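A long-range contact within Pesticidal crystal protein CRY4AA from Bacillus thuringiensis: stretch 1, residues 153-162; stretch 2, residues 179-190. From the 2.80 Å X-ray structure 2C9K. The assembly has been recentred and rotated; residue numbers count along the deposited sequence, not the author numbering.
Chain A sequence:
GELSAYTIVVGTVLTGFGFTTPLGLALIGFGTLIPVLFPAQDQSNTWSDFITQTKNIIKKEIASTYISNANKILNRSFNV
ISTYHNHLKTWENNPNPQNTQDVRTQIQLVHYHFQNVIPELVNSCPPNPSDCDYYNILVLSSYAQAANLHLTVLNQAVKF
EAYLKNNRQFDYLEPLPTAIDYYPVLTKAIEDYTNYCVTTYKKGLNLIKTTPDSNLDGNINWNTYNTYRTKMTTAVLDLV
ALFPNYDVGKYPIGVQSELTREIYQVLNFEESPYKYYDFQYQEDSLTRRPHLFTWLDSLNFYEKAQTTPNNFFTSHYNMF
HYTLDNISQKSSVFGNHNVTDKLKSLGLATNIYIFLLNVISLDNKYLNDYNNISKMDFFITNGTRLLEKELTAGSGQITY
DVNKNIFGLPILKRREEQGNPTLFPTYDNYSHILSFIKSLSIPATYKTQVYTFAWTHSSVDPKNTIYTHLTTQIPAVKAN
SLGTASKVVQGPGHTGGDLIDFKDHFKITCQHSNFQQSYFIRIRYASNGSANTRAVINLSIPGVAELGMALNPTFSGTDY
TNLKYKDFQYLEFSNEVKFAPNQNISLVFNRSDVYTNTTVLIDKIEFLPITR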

# COMPACT_ATOMS: atom_id res chain seq x y z
N VAL A 153 -13.86 12.37 -11.55
CA VAL A 153 -14.89 13.00 -12.37
C VAL A 153 -14.74 12.56 -13.82
O VAL A 153 -15.73 12.37 -14.51
CB VAL A 153 -14.84 14.54 -12.29
CG1 VAL A 153 -15.79 15.14 -13.31
CG2 VAL A 153 -15.25 14.99 -10.89
N LEU A 154 -13.50 12.39 -14.27
CA LEU A 154 -13.29 11.95 -15.64
C LEU A 154 -13.79 10.51 -15.80
O LEU A 154 -14.47 10.19 -16.78
CB LEU A 154 -11.80 12.03 -15.99
CG LEU A 154 -11.29 13.46 -16.12
CD1 LEU A 154 -9.77 13.47 -16.26
CD2 LEU A 154 -11.94 14.11 -17.32
N ASN A 155 -13.46 9.65 -14.85
CA ASN A 155 -13.90 8.25 -14.90
C ASN A 155 -15.42 8.27 -14.92
O ASN A 155 -16.04 7.48 -15.62
CB ASN A 155 -13.40 7.48 -13.66
CG ASN A 155 -14.00 6.08 -13.54
OD1 ASN A 155 -15.09 5.90 -13.01
ND2 ASN A 155 -13.28 5.09 -14.06
N GLN A 156 -15.99 9.19 -14.16
CA GLN A 156 -17.44 9.32 -14.08
C GLN A 156 -18.01 9.83 -15.41
O GLN A 156 -18.99 9.29 -15.92
CB GLN A 156 -17.81 10.28 -12.94
CG GLN A 156 -19.28 10.27 -12.57
CD GLN A 156 -20.18 10.77 -13.70
OE1 GLN A 156 -20.23 11.97 -13.99
NE2 GLN A 156 -20.88 9.85 -14.36
N ALA A 157 -17.38 10.86 -15.96
CA ALA A 157 -17.79 11.45 -17.22
C ALA A 157 -17.84 10.39 -18.30
O ALA A 157 -18.80 10.31 -19.06
CB ALA A 157 -16.81 12.55 -17.63
N VAL A 158 -16.79 9.58 -18.38
CA VAL A 158 -16.75 8.52 -19.37
C VAL A 158 -17.94 7.59 -19.20
O VAL A 158 -18.63 7.26 -20.15
CB VAL A 158 -15.45 7.71 -19.26
CG1 VAL A 158 -15.54 6.46 -20.11
CG2 VAL A 158 -14.28 8.56 -19.72
N LYS A 159 -18.18 7.17 -17.96
CA LYS A 159 -19.30 6.28 -17.67
C LYS A 159 -20.62 6.95 -18.00
O LYS A 159 -21.48 6.36 -18.65
CB LYS A 159 -19.30 5.88 -16.18
CG LYS A 159 -18.14 5.01 -15.75
CD LYS A 159 -18.28 4.67 -14.28
CE LYS A 159 -17.11 3.85 -13.76
NZ LYS A 159 -17.24 3.65 -12.29
N PHE A 160 -20.77 8.19 -17.54
CA PHE A 160 -21.97 8.98 -17.76
C PHE A 160 -22.37 9.03 -19.23
O PHE A 160 -23.54 8.85 -19.59
CB PHE A 160 -21.75 10.40 -17.24
CG PHE A 160 -22.96 11.27 -17.35
CD1 PHE A 160 -24.07 11.04 -16.54
CD2 PHE A 160 -23.02 12.30 -18.28
CE1 PHE A 160 -25.21 11.82 -16.66
CE2 PHE A 160 -24.16 13.09 -18.41
CZ PHE A 160 -25.26 12.84 -17.60
N GLU A 161 -21.39 9.27 -20.09
CA GLU A 161 -21.63 9.36 -21.52
C GLU A 161 -21.96 8.02 -22.18
O GLU A 161 -22.89 7.93 -22.97
CB GLU A 161 -20.43 10.02 -22.20
CG GLU A 161 -20.78 11.26 -23.03
CD GLU A 161 -21.49 12.34 -22.23
OE1 GLU A 161 -20.86 13.39 -21.94
OE2 GLU A 161 -22.68 12.15 -21.88
N ALA A 162 -21.20 6.98 -21.86
CA ALA A 162 -21.44 5.66 -22.45
C ALA A 162 -22.85 5.18 -22.11
O ALA A 162 -23.41 4.33 -22.79
CB ALA A 162 -20.41 4.67 -21.95
N ALA A 179 -21.44 16.22 -26.82
CA ALA A 179 -21.18 14.86 -26.34
C ALA A 179 -19.68 14.60 -26.33
O ALA A 179 -19.18 13.76 -27.09
CB ALA A 179 -21.88 13.84 -27.23
N ILE A 180 -18.96 15.31 -25.47
CA ILE A 180 -17.52 15.18 -25.36
C ILE A 180 -17.08 13.77 -24.96
O ILE A 180 -17.80 13.05 -24.26
CB ILE A 180 -16.97 16.19 -24.33
CG1 ILE A 180 -17.43 17.61 -24.70
CG2 ILE A 180 -15.45 16.13 -24.30
CD1 ILE A 180 -17.11 18.66 -23.67
N ASP A 181 -15.90 13.39 -25.42
CA ASP A 181 -15.33 12.08 -25.13
C ASP A 181 -14.05 12.25 -24.31
O ASP A 181 -12.99 12.59 -24.85
CB ASP A 181 -15.02 11.33 -26.42
CG ASP A 181 -14.21 10.08 -26.20
OD1 ASP A 181 -14.56 9.30 -25.28
OD2 ASP A 181 -13.23 9.88 -26.95
N TYR A 182 -14.15 12.01 -23.00
CA TYR A 182 -13.00 12.17 -22.11
C TYR A 182 -12.12 10.93 -21.95
O TYR A 182 -11.17 10.96 -21.17
CB TYR A 182 -13.46 12.60 -20.72
CG TYR A 182 -14.26 13.88 -20.69
CD1 TYR A 182 -15.59 13.90 -21.12
CD2 TYR A 182 -13.71 15.06 -20.20
CE1 TYR A 182 -16.34 15.07 -21.07
CE2 TYR A 182 -14.45 16.24 -20.15
CZ TYR A 182 -15.77 16.23 -20.58
OH TYR A 182 -16.52 17.38 -20.51
N TYR A 183 -12.42 9.85 -22.66
CA TYR A 183 -11.61 8.65 -22.50
C TYR A 183 -10.14 8.78 -22.91
O TYR A 183 -9.27 8.20 -22.27
CB TYR A 183 -12.23 7.45 -23.23
CG TYR A 183 -11.54 6.16 -22.84
CD1 TYR A 183 -11.36 5.83 -21.50
CD2 TYR A 183 -11.04 5.29 -23.81
CE1 TYR A 183 -10.68 4.67 -21.13
CE2 TYR A 183 -10.36 4.13 -23.45
CZ TYR A 183 -10.19 3.83 -22.11
OH TYR A 183 -9.52 2.71 -21.73
N PRO A 184 -9.85 9.52 -23.99
CA PRO A 184 -8.43 9.63 -24.34
C PRO A 184 -7.72 10.45 -23.27
O PRO A 184 -6.54 10.24 -22.98
CB PRO A 184 -8.47 10.33 -25.69
CG PRO A 184 -9.76 9.84 -26.28
CD PRO A 184 -10.70 9.97 -25.10
N VAL A 185 -8.45 11.38 -22.67
CA VAL A 185 -7.91 12.25 -21.63
C VAL A 185 -7.82 11.55 -20.27
O VAL A 185 -6.89 11.80 -19.50
CB VAL A 185 -8.79 13.52 -21.46
CG1 VAL A 185 -8.25 14.38 -20.34
CG2 VAL A 185 -8.81 14.29 -22.76
N LEU A 186 -8.80 10.69 -19.98
CA LEU A 186 -8.84 9.95 -18.72
C LEU A 186 -7.57 9.15 -18.63
O LEU A 186 -6.87 9.15 -17.61
CB LEU A 186 -10.04 9.00 -18.70
CG LEU A 186 -10.12 7.97 -17.58
CD1 LEU A 186 -10.09 8.66 -16.23
CD2 LEU A 186 -11.39 7.15 -17.74
N THR A 187 -7.28 8.46 -19.72
CA THR A 187 -6.10 7.65 -19.84
C THR A 187 -4.83 8.47 -19.57
O THR A 187 -4.10 8.19 -18.62
CB THR A 187 -6.06 7.02 -21.24
OG1 THR A 187 -7.11 6.04 -21.33
CG2 THR A 187 -4.71 6.37 -21.54
N LYS A 188 -4.57 9.48 -20.39
CA LYS A 188 -3.39 10.33 -20.23
C LYS A 188 -3.24 10.87 -18.82
O LYS A 188 -2.13 11.07 -18.34
CB LYS A 188 -3.43 11.50 -21.22
CG LYS A 188 -2.16 11.69 -22.04
CD LYS A 188 -1.83 10.43 -22.84
CE LYS A 188 -0.82 10.69 -23.96
NZ LYS A 188 -1.37 11.61 -25.03
N ALA A 189 -4.37 11.11 -18.15
CA ALA A 189 -4.37 11.62 -16.78
C ALA A 189 -3.91 10.55 -15.79
O ALA A 189 -3.23 10.85 -14.80
CB ALA A 189 -5.77 12.11 -16.41
N ILE A 190 -4.30 9.30 -16.05
CA ILE A 190 -3.91 8.17 -15.20
C ILE A 190 -2.41 7.97 -15.35
O ILE A 190 -1.70 7.72 -14.38
CB ILE A 190 -4.62 6.85 -15.64
CG1 ILE A 190 -6.10 6.90 -15.26
CG2 ILE A 190 -3.94 5.66 -15.00
CD1 ILE A 190 -6.90 5.72 -15.77
O HOH W 1 -19.19 16.32 -21.49

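No hydrogen bond passes directly between the two stretches; the one polar link is a water that touches both Glu161 and Tyr182, and the rest is van der Waals contact, most of it between apolar side chains. Water 1 lies 3.0 Å from Tyr182 OH and donates a weak hydrogen bond to Glu161 OE1 at 3.4 Å, so one water bridges the phenol and the carboxylate, weakly on the Glu161 side. Backbone groups pair within each stretch, as in Val158 N to Leu154 O (2.9 Å) and Leu186 N to Tyr182 O (2.7 Å).

Helix 153-162 and helix 183-190 run nearly antiparallel, at 156°, with their axes 9.4 Å apart at closest approach. The register therefore descends along one stretch as it climbs the other: Leu154 CA lies 5.8 Å from Leu186 CA, Val158 CA 5.9 Å from Tyr182 CA, and Glu161 CA 7.3 Å from Ala179 CA. Steps of four and three residues on the first helix keep Leu154, Val158 and Glu161 along one flank, and together the two stretches bury 473 Å².

Leu154 has the largest covered area of any residue here. Its CA-to-CB bond points toward the second stretch, and its m,t rotamer spreads the two methyls: CD2 reaches Tyr182 CD2 at 3.5 Å, obliquely to the ring, while CD1 approaches Ala189 CB at 4.2 Å and Val185 CG1 at 4.4 Å. Its CB rests 3.8 Å from Leu186 CD1. Leu186, in the t,p rotamer, points back toward the first helix; its CD1 also comes within 3.8 Å of Asn155 N, and its CD2 lies 3.8 Å from Val158 CG2.

Tyr182, just before the second helix, lays its ring along the first. Ala157 CB sits over one face of that ring, 3.9 Å from Tyr182 CD1. Val158 CB leaves the backbone sideways, yet CG2 enters the corner where the second helix begins: it is 3.7 Å from Tyr183 N, 3.9 Å from Tyr182 C and 4.2 Å from Tyr183 CB. The same methyl meets the Tyr183 ring at its edge, near the ring plane, a different approach from that of Ala157 to Tyr182.

That corner is capped from its own side. Asp181 OD1 accepts a weak hydrogen bond from Tyr183 N at 3.4 Å, occupying an amide that has no backbone partner in the first turn. One turn on, Thr187 OG1 donates to Tyr183 O at 3.2 Å. Toward Ala179 the packing thins: Glu161 CG lies 3.7 Å from Ile180 O, a contact of carbon with carbonyl oxygen, while the Ile180 side chain stays at least 5.4 Å from the first stretch.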